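Local coordinates for protein beta-galactosidase BgaB (Bifidobacterium adolescentis, PDB 5VYM) that hydrolyses terminal beta-galactose residues, preferring Gal(beta1-4)Gal-containing oligosaccharides, and is represented here by its trimerisation domain alone, at residues B[173-178]-B[194-199]; B[157-162]-B[208-213]. All blocks are in the same frame, centred on the assembly; numbering follows the deposited sequence.

Both contacts reach the five-stranded antiparallel sheet of the trimerisation domain. Interaction 1 joins two neighbouring interior strands, 174-180 and 193-200; interaction 2 ties strand 158-163, outermost within the chain, to the loop between strand 203-208 and helix 214-225. Along the chain, 173-178 and 194-199 nest inside the span closed by 157-162 and 208-213. The centre of interaction 1 is about 16 Å from that of the chain, and that of interaction 2 about 26 Å; both are partly buried. Bulged antiparallel backbone pairing with an Arg-Gln side-chain contact marks the first, whereas the second uses one direct backbone bond and waters. They meet where Ala194 O lies 2.8 Å from Gly209 N, and both reach the second subunit.

Interaction 1. Residues B[173-178]-B[194-199]; sequences AQVLAT and AVTRNP
Gln174 pairs with Arg197 and Val175 with Thr196 across two antiparallel strands inside the trimerisation domain's antiparallel sheet, a register that a classic beta bulge then shifts by one residue. The regular end is fixed by reciprocal backbone bonds: Gln174 N reaches Arg197 O at 2.8 Å, nearly straight at 174°, and Arg197 N returns to Gln174 O. At the irregular end, Leu176 N and Ala177 N both donate to Val195 O, at 2.6 and 3.1 Å respectively. Ala177 O in turn takes the N-H groups of Ala194 and Val195, both from the same face of its carbonyl plane, so each of these two oxygens serves two donors.

Arg197 CG sits between the backbone N and the carbonyl carbon (chi1 62°); from CG the chain is extended to NE, alongside Gln174. Gln174 OE1 lies in the guanidinium plane and accepts from NE at 3.1 Å and NH2 at 3.2 Å, both arriving from above one face of the amide, whose plane is turned 63° from the guanidinium. Leu176 CD2 lies over one guanidinium face toward the rim, and Tyr206 OH bonds NH1. On the same face of the sheet, Ala177 CB meets Val195 CB at 4.0 Å, and Leu176 CB lies 3.9 Å from Val195 CG1.

Beyond them, Leu154 touches Ala177 and Val195, while helix 214-225 brings Leu220 to Val195 and Tyr224 to Leu176 and Arg197. The other face, with Val175 and Thr196, packs on Val168; Thr196 also meets Val124 of the second subunit, and Asn198 ND2 bonds to Met121 O of that subunit.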
ATOM      1  N   ALA B 173      13.227  -3.050  -3.073  1.00 34.43           N
ATOM      2  CA  ALA B 173      13.057  -4.435  -2.657  1.00 31.41           C
ATOM      3  C   ALA B 173      14.223  -5.274  -3.164  1.00 33.43           C
ATOM      4  O   ALA B 173      14.629  -5.161  -4.324  1.00 45.18           O
ATOM      5  CB  ALA B 173      11.733  -4.990  -3.174  1.00 28.43           C
ATOM      6  N   GLN B 174      14.765  -6.115  -2.290  1.00 33.45           N
ATOM      7  CA  GLN B 174      15.935  -6.926  -2.593  1.00 30.34           C
ATOM      8  C   GLN B 174      15.551  -8.398  -2.598  1.00 39.59           C
ATOM      9  O   GLN B 174      14.904  -8.877  -1.662  1.00 39.33           O
ATOM     10  CB  GLN B 174      17.049  -6.673  -1.576  1.00 34.38           C
ATOM     11  CG  GLN B 174      18.261  -7.570  -1.744  1.00 43.85           C
ATOM     12  CD  GLN B 174      19.307  -7.327  -0.674  1.00 51.83           C
ATOM     13  OE1 GLN B 174      19.094  -6.544   0.253  1.00 43.44           O
ATOM     14  NE2 GLN B 174      20.446  -8.000  -0.797  1.00 43.43           N
ATOM     15  N   VAL B 175      15.946  -9.106  -3.652  1.00 38.21           N
ATOM     16  CA  VAL B 175      15.737 -10.547  -3.723  1.00 39.45           C
ATOM     17  C   VAL B 175      16.888 -11.244  -3.012  1.00 42.12           C
ATOM     18  O   VAL B 175      18.062 -10.951  -3.269  1.00 46.38           O
ATOM     19  CB  VAL B 175      15.621 -11.012  -5.183  1.00 33.78           C
ATOM     20  CG1 VAL B 175      15.421 -12.520  -5.243  1.00 34.04           C
ATOM     21  CG2 VAL B 175      14.480 -10.293  -5.875  1.00 31.88           C
ATOM     22  N   LEU B 176      16.556 -12.164  -2.110  1.00 40.98           N
ATOM     23  CA  LEU B 176      17.564 -12.915  -1.373  1.00 44.23           C
ATOM     24  C   LEU B 176      17.746 -14.334  -1.887  1.00 42.95           C
ATOM     25  O   LEU B 176      18.833 -14.901  -1.734  1.00 46.30           O
ATOM     26  CB  LEU B 176      17.207 -12.956   0.117  1.00 37.71           C
ATOM     27  CG  LEU B 176      17.187 -11.601   0.830  1.00 40.60           C
ATOM     28  CD1 LEU B 176      16.835 -11.770   2.298  1.00 40.47           C
ATOM     29  CD2 LEU B 176      18.523 -10.891   0.672  1.00 44.33           C
ATOM     30  N   ALA B 177      16.714 -14.918  -2.492  1.00 39.71           N
ATOM     31  CA  ALA B 177      16.805 -16.265  -3.029  1.00 38.37           C
ATOM     32  C   ALA B 177      15.837 -16.408  -4.191  1.00 43.56           C
ATOM     33  O   ALA B 177      14.764 -15.799  -4.207  1.00 49.44           O
ATOM     34  CB  ALA B 177      16.511 -17.327  -1.962  1.00 34.51           C
ATOM     35  N   THR B 178      16.235 -17.217  -5.169  1.00 44.15           N
ATOM     36  CA  THR B 178      15.408 -17.528  -6.322  1.00 48.50           C
ATOM     37  C   THR B 178      15.361 -19.035  -6.511  1.00 46.58           C
ATOM     38  O   THR B 178      16.216 -19.771  -6.012  1.00 52.79           O
ATOM     39  CB  THR B 178      15.934 -16.872  -7.609  1.00 47.22           C
ATOM     40  OG1 THR B 178      17.324 -17.187  -7.770  1.00 45.82           O
ATOM     41  CG2 THR B 178      15.758 -15.364  -7.554  1.00 40.30           C
ATOM     42  N   ALA B 194      12.010 -16.156  -4.488  1.00 34.88           N
ATOM     43  CA  ALA B 194      11.602 -17.044  -3.407  1.00 43.87           C
ATOM     44  C   ALA B 194      11.664 -16.387  -2.038  1.00 49.61           C
ATOM     45  O   ALA B 194      10.776 -16.612  -1.210  1.00 44.78           O
ATOM     46  CB  ALA B 194      12.474 -18.305  -3.400  1.00 41.37           C
ATOM     47  N   VAL B 195      12.695 -15.583  -1.780  1.00 49.68           N
ATOM     48  CA  VAL B 195      12.844 -14.848  -0.527  1.00 43.39           C
ATOM     49  C   VAL B 195      13.246 -13.419  -0.864  1.00 38.55           C
ATOM     50  O   VAL B 195      14.247 -13.201  -1.555  1.00 37.67           O
ATOM     51  CB  VAL B 195      13.886 -15.484   0.411  1.00 38.83           C
ATOM     52  CG1 VAL B 195      14.050 -14.639   1.661  1.00 43.33           C
ATOM     53  CG2 VAL B 195      13.490 -16.911   0.770  1.00 31.66           C
ATOM     54  N   THR B 196      12.470 -12.450  -0.384  1.00 32.88           N
ATOM     55  CA  THR B 196      12.729 -11.038  -0.626  1.00 37.72           C
ATOM     56  C   THR B 196      12.587 -10.265   0.675  1.00 34.19           C
ATOM     57  O   THR B 196      11.940 -10.716   1.623  1.00 37.66           O
ATOM     58  CB  THR B 196      11.765 -10.436  -1.659  1.00 35.56           C
ATOM     59  OG1 THR B 196      10.444 -10.388  -1.104  1.00 29.52           O
ATOM     60  CG2 THR B 196      11.749 -11.259  -2.940  1.00 36.19           C
ATOM     61  N   ARG B 197      13.196  -9.081   0.705  1.00 31.58           N
ATOM     62  CA  ARG B 197      13.007  -8.136   1.793  1.00 37.82           C
ATOM     63  C   ARG B 197      12.871  -6.742   1.203  1.00 38.60           C
ATOM     64  O   ARG B 197      13.464  -6.431   0.165  1.00 37.28           O
ATOM     65  CB  ARG B 197      14.158  -8.181   2.813  1.00 34.56           C
ATOM     66  CG  ARG B 197      15.524  -7.808   2.259  1.00 47.55           C
ATOM     67  CD  ARG B 197      16.600  -8.040   3.309  1.00 47.10           C
ATOM     68  NE  ARG B 197      17.949  -7.840   2.787  1.00 55.73           N
ATOM     69  CZ  ARG B 197      19.057  -8.172   3.442  1.00 54.08           C
ATOM     70  NH1 ARG B 197      18.979  -8.727   4.645  1.00 48.25           N
ATOM     71  NH2 ARG B 197      20.245  -7.955   2.893  1.00 51.78           N
ATOM     72  N   ASN B 198      12.073  -5.904   1.870  1.00 31.75           N
ATOM     73  CA  ASN B 198      11.746  -4.582   1.360  1.00 35.73           C
ATOM     74  C   ASN B 198      11.714  -3.597   2.522  1.00 34.06           C
ATOM     75  O   ASN B 198      11.084  -3.881   3.558  1.00 41.54           O
ATOM     76  CB  ASN B 198      10.396  -4.599   0.633  1.00 34.74           C
ATOM     77  CG  ASN B 198      10.012  -3.242   0.076  1.00 37.38           C
ATOM     78  OD1 ASN B 198      10.828  -2.553  -0.535  1.00 35.64           O
ATOM     79  ND2 ASN B 198       8.761  -2.849   0.288  1.00 34.21           N
ATOM     80  N   PRO B 199      12.379  -2.449   2.399  1.00 33.79           N
ATOM     81  CA  PRO B 199      12.272  -1.429   3.447  1.00 32.82           C
ATOM     82  C   PRO B 199      10.905  -0.765   3.427  1.00 40.59           C
ATOM     83  O   PRO B 199      10.359  -0.454   2.366  1.00 42.63           O
ATOM     84  CB  PRO B 199      13.386  -0.438   3.093  1.00 27.61           C
ATOM     85  CG  PRO B 199      13.577  -0.607   1.629  1.00 32.81           C
ATOM     86  CD  PRO B 199      13.333  -2.061   1.347  1.00 33.25           C
TER

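Interaction 2. Residues B[157-162]-B[208-213]; sequences TTTRLW and VGCDLD
Trp162 touches Cys210 through its CB, 4.0 Å from Cys210 CB, while the indole turns off from 208-213. The ring instead meets Trp187 edge-to-face, and the side chain packs on Ile143 and Leu189 of the same chain and on Leu132 of the second subunit. The other flat group, the Arg160 guanidinium, is tied by NH1 to Glu142 in a salt bridge; its NH2 stays 4.5 Å from Asp213 OD2, beyond salt-bridge range.

Between these groups the bulged strand 158-163, outermost within the chain, faces the loop that leads into helix 214-225. The direct backbone link is Asp211 N to Leu161 O, 2.8 Å and nearly straight at 170°. Thr159 OG1, anti to its backbone N (chi1 176°), closes an ST turn by accepting from Leu161 N at 3.2 Å and also lies 2.8 Å from Asp211 O. One water takes the Arg160 N-H and donates to Asp211 O at 2.9 Å; a second accepts from Asp213 N and probably donates to Thr158 O. A methyl, Leu212 CD2, sits 3.5 Å from Thr158 O.

Asp213 is the N-cap of the following helix, its OD1 bonded to Asp216 N. Trp162 and Val208 also pair with a strand of the second subunit, which continues the sheet across the interface. Since waters at Asp211 O and Asp213 N supplement a single direct backbone bond, the join probably depends on ordered solvent.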
ATOM      1  N   THR B 157      19.229 -25.703  -0.728  1.00 59.47           N
ATOM      2  CA  THR B 157      17.952 -25.950  -0.079  1.00 53.81           C
ATOM      3  C   THR B 157      16.883 -26.272  -1.119  1.00 54.28           C
ATOM      4  O   THR B 157      16.977 -25.874  -2.284  1.00 60.56           O
ATOM      5  CB  THR B 157      17.532 -24.738   0.753  1.00 53.40           C
ATOM      6  OG1 THR B 157      17.354 -23.605  -0.103  1.00 64.12           O
ATOM      7  CG2 THR B 157      18.597 -24.415   1.791  1.00 44.26           C
ATOM      8  N   THR B 158      15.861 -27.005  -0.689  1.00 49.91           N
ATOM      9  CA  THR B 158      14.790 -27.447  -1.570  1.00 52.76           C
ATOM     10  C   THR B 158      13.443 -27.081  -0.960  1.00 56.18           C
ATOM     11  O   THR B 158      13.355 -26.611   0.176  1.00 60.58           O
ATOM     12  CB  THR B 158      14.859 -28.959  -1.829  1.00 55.63           C
ATOM     13  OG1 THR B 158      14.777 -29.665  -0.584  1.00 60.42           O
ATOM     14  CG2 THR B 158      16.160 -29.326  -2.530  1.00 53.73           C
ATOM     15  N   THR B 159      12.386 -27.302  -1.737  1.00 50.67           N
ATOM     16  CA  THR B 159      11.032 -27.036  -1.274  1.00 43.50           C
ATOM     17  C   THR B 159      10.062 -27.915  -2.050  1.00 46.89           C
ATOM     18  O   THR B 159      10.266 -28.177  -3.239  1.00 45.93           O
ATOM     19  CB  THR B 159      10.661 -25.555  -1.433  1.00 44.41           C
ATOM     20  OG1 THR B 159       9.297 -25.351  -1.044  1.00 46.54           O
ATOM     21  CG2 THR B 159      10.850 -25.093  -2.874  1.00 46.95           C
ATOM     22  N   ARG B 160       9.021 -28.384  -1.363  1.00 46.23           N
ATOM     23  CA  ARG B 160       7.945 -29.142  -1.989  1.00 52.52           C
ATOM     24  C   ARG B 160       6.623 -28.388  -1.961  1.00 53.10           C
ATOM     25  O   ARG B 160       5.570 -28.983  -2.219  1.00 52.72           O
ATOM     26  CB  ARG B 160       7.797 -30.508  -1.315  1.00 58.17           C
ATOM     27  CG  ARG B 160       8.937 -31.469  -1.617  1.00 63.77           C
ATOM     28  CD  ARG B 160       9.298 -32.299  -0.397  1.00 74.83           C
ATOM     29  NE  ARG B 160       9.659 -31.455   0.739  1.00 92.51           N
ATOM     30  CZ  ARG B 160      10.873 -30.951   0.942  1.00 94.14           C
ATOM     31  NH1 ARG B 160      11.852 -31.204   0.083  1.00 92.31           N
ATOM     32  NH2 ARG B 160      11.108 -30.191   2.005  1.00 87.64           N
ATOM     33  N   LEU B 161       6.654 -27.095  -1.651  1.00 50.79           N
ATOM     34  CA  LEU B 161       5.455 -26.261  -1.646  1.00 51.06           C
ATOM     35  C   LEU B 161       5.897 -24.823  -1.858  1.00 53.12           C
ATOM     36  O   LEU B 161       6.606 -24.267  -1.014  1.00 56.09           O
ATOM     37  CB  LEU B 161       4.691 -26.405  -0.331  1.00 46.12           C
ATOM     38  CG  LEU B 161       3.194 -26.101  -0.385  1.00 49.43           C
ATOM     39  CD1 LEU B 161       2.431 -27.311  -0.903  1.00 57.11           C
ATOM     40  CD2 LEU B 161       2.675 -25.671   0.976  1.00 42.12           C
ATOM     41  N   TRP B 162       5.488 -24.223  -2.973  1.00 39.49           N
ATOM     42  CA  TRP B 162       5.970 -22.902  -3.341  1.00 39.48           C
ATOM     43  C   TRP B 162       4.843 -22.091  -3.964  1.00 47.21           C
ATOM     44  O   TRP B 162       3.847 -22.633  -4.449  1.00 49.88           O
ATOM     45  CB  TRP B 162       7.151 -22.992  -4.318  1.00 43.10           C
ATOM     46  CG  TRP B 162       6.810 -23.729  -5.574  1.00 48.01           C
ATOM     47  CD1 TRP B 162       6.246 -23.207  -6.701  1.00 51.59           C
ATOM     48  CD2 TRP B 162       6.995 -25.127  -5.829  1.00 55.65           C
ATOM     49  NE1 TRP B 162       6.071 -24.191  -7.642  1.00 58.08           N
ATOM     50  CE2 TRP B 162       6.526 -25.379  -7.133  1.00 62.05           C
ATOM     51  CE3 TRP B 162       7.517 -26.189  -5.084  1.00 60.71           C
ATOM     52  CZ2 TRP B 162       6.559 -26.648  -7.707  1.00 60.24           C
ATOM     53  CZ3 TRP B 162       7.550 -27.448  -5.656  1.00 60.46           C
ATOM     54  CH2 TRP B 162       7.076 -27.666  -6.955  1.00 56.50           C
ATOM     55  N   VAL B 208       8.653 -14.852   2.434  1.00 32.96           N
ATOM     56  CA  VAL B 208       9.137 -16.219   2.278  1.00 33.12           C
ATOM     57  C   VAL B 208       8.084 -16.964   1.468  1.00 35.43           C
ATOM     58  O   VAL B 208       7.032 -17.345   1.994  1.00 35.39           O
ATOM     59  CB  VAL B 208       9.395 -16.896   3.629  1.00 30.18           C
ATOM     60  CG1 VAL B 208       9.988 -18.282   3.426  1.00 29.69           C
ATOM     61  CG2 VAL B 208      10.314 -16.036   4.490  1.00 18.23           C
ATOM     62  N   GLY B 209       8.362 -17.174   0.183  1.00 36.24           N
ATOM     63  CA  GLY B 209       7.388 -17.701  -0.746  1.00 38.92           C
ATOM     64  C   GLY B 209       7.307 -19.203  -0.873  1.00 39.18           C
ATOM     65  O   GLY B 209       6.534 -19.699  -1.698  1.00 40.11           O
ATOM     66  N   CYS B 210       8.073 -19.955  -0.089  1.00 41.65           N
ATOM     67  CA  CYS B 210       8.051 -21.406  -0.175  1.00 41.94           C
ATOM     68  C   CYS B 210       8.163 -21.999   1.219  1.00 48.01           C
ATOM     69  O   CYS B 210       8.602 -21.344   2.166  1.00 50.80           O
ATOM     70  CB  CYS B 210       9.182 -21.938  -1.064  1.00 36.30           C
ATOM     71  SG  CYS B 210      10.833 -21.461  -0.517  1.00 50.70           S
ATOM     72  N   ASP B 211       7.758 -23.261   1.330  1.00 51.99           N
ATOM     73  CA  ASP B 211       7.853 -23.995   2.581  1.00 54.60           C
ATOM     74  C   ASP B 211       9.213 -24.675   2.674  1.00 52.73           C
ATOM     75  O   ASP B 211       9.635 -25.367   1.742  1.00 58.79           O
ATOM     76  CB  ASP B 211       6.734 -25.030   2.690  1.00 54.90           C
ATOM     77  CG  ASP B 211       6.815 -25.839   3.966  1.00 65.22           C
ATOM     78  OD1 ASP B 211       6.784 -25.233   5.059  1.00 72.75           O
ATOM     79  OD2 ASP B 211       6.910 -27.081   3.878  1.00 69.71           O
ATOM     80  N   LEU B 212       9.896 -24.469   3.796  1.00 43.92           N
ATOM     81  CA  LEU B 212      11.188 -25.081   4.058  1.00 42.32           C
ATOM     82  C   LEU B 212      11.092 -25.964   5.293  1.00 43.20           C
ATOM     83  O   LEU B 212      10.336 -25.672   6.225  1.00 50.77           O
ATOM     84  CB  LEU B 212      12.278 -24.021   4.266  1.00 39.22           C
ATOM     85  CG  LEU B 212      12.466 -22.972   3.169  1.00 39.36           C
ATOM     86  CD1 LEU B 212      13.373 -21.856   3.656  1.00 39.58           C
ATOM     87  CD2 LEU B 212      13.031 -23.607   1.913  1.00 39.97           C
ATOM     88  N   ASP B 213      11.860 -27.050   5.296  1.00 45.16           N
ATOM     89  CA  ASP B 213      11.941 -27.860   6.499  1.00 52.96           C
ATOM     90  C   ASP B 213      12.805 -27.153   7.542  1.00 47.24           C
ATOM     91  O   ASP B 213      13.454 -26.140   7.267  1.00 40.74           O
ATOM     92  CB  ASP B 213      12.477 -29.261   6.183  1.00 58.38           C
ATOM     93  CG  ASP B 213      13.836 -29.242   5.500  1.00 71.76           C
ATOM     94  OD1 ASP B 213      14.430 -28.156   5.351  1.00 80.25           O
ATOM     95  OD2 ASP B 213      14.309 -30.330   5.108  1.00 73.66           O
TER
HETATM   96  O   HOH W   1      13.375 -27.844   2.644  1.00 51.40           O
HETATM   97  O   HOH W   2       9.177 -28.260   1.611  1.00 41.16           O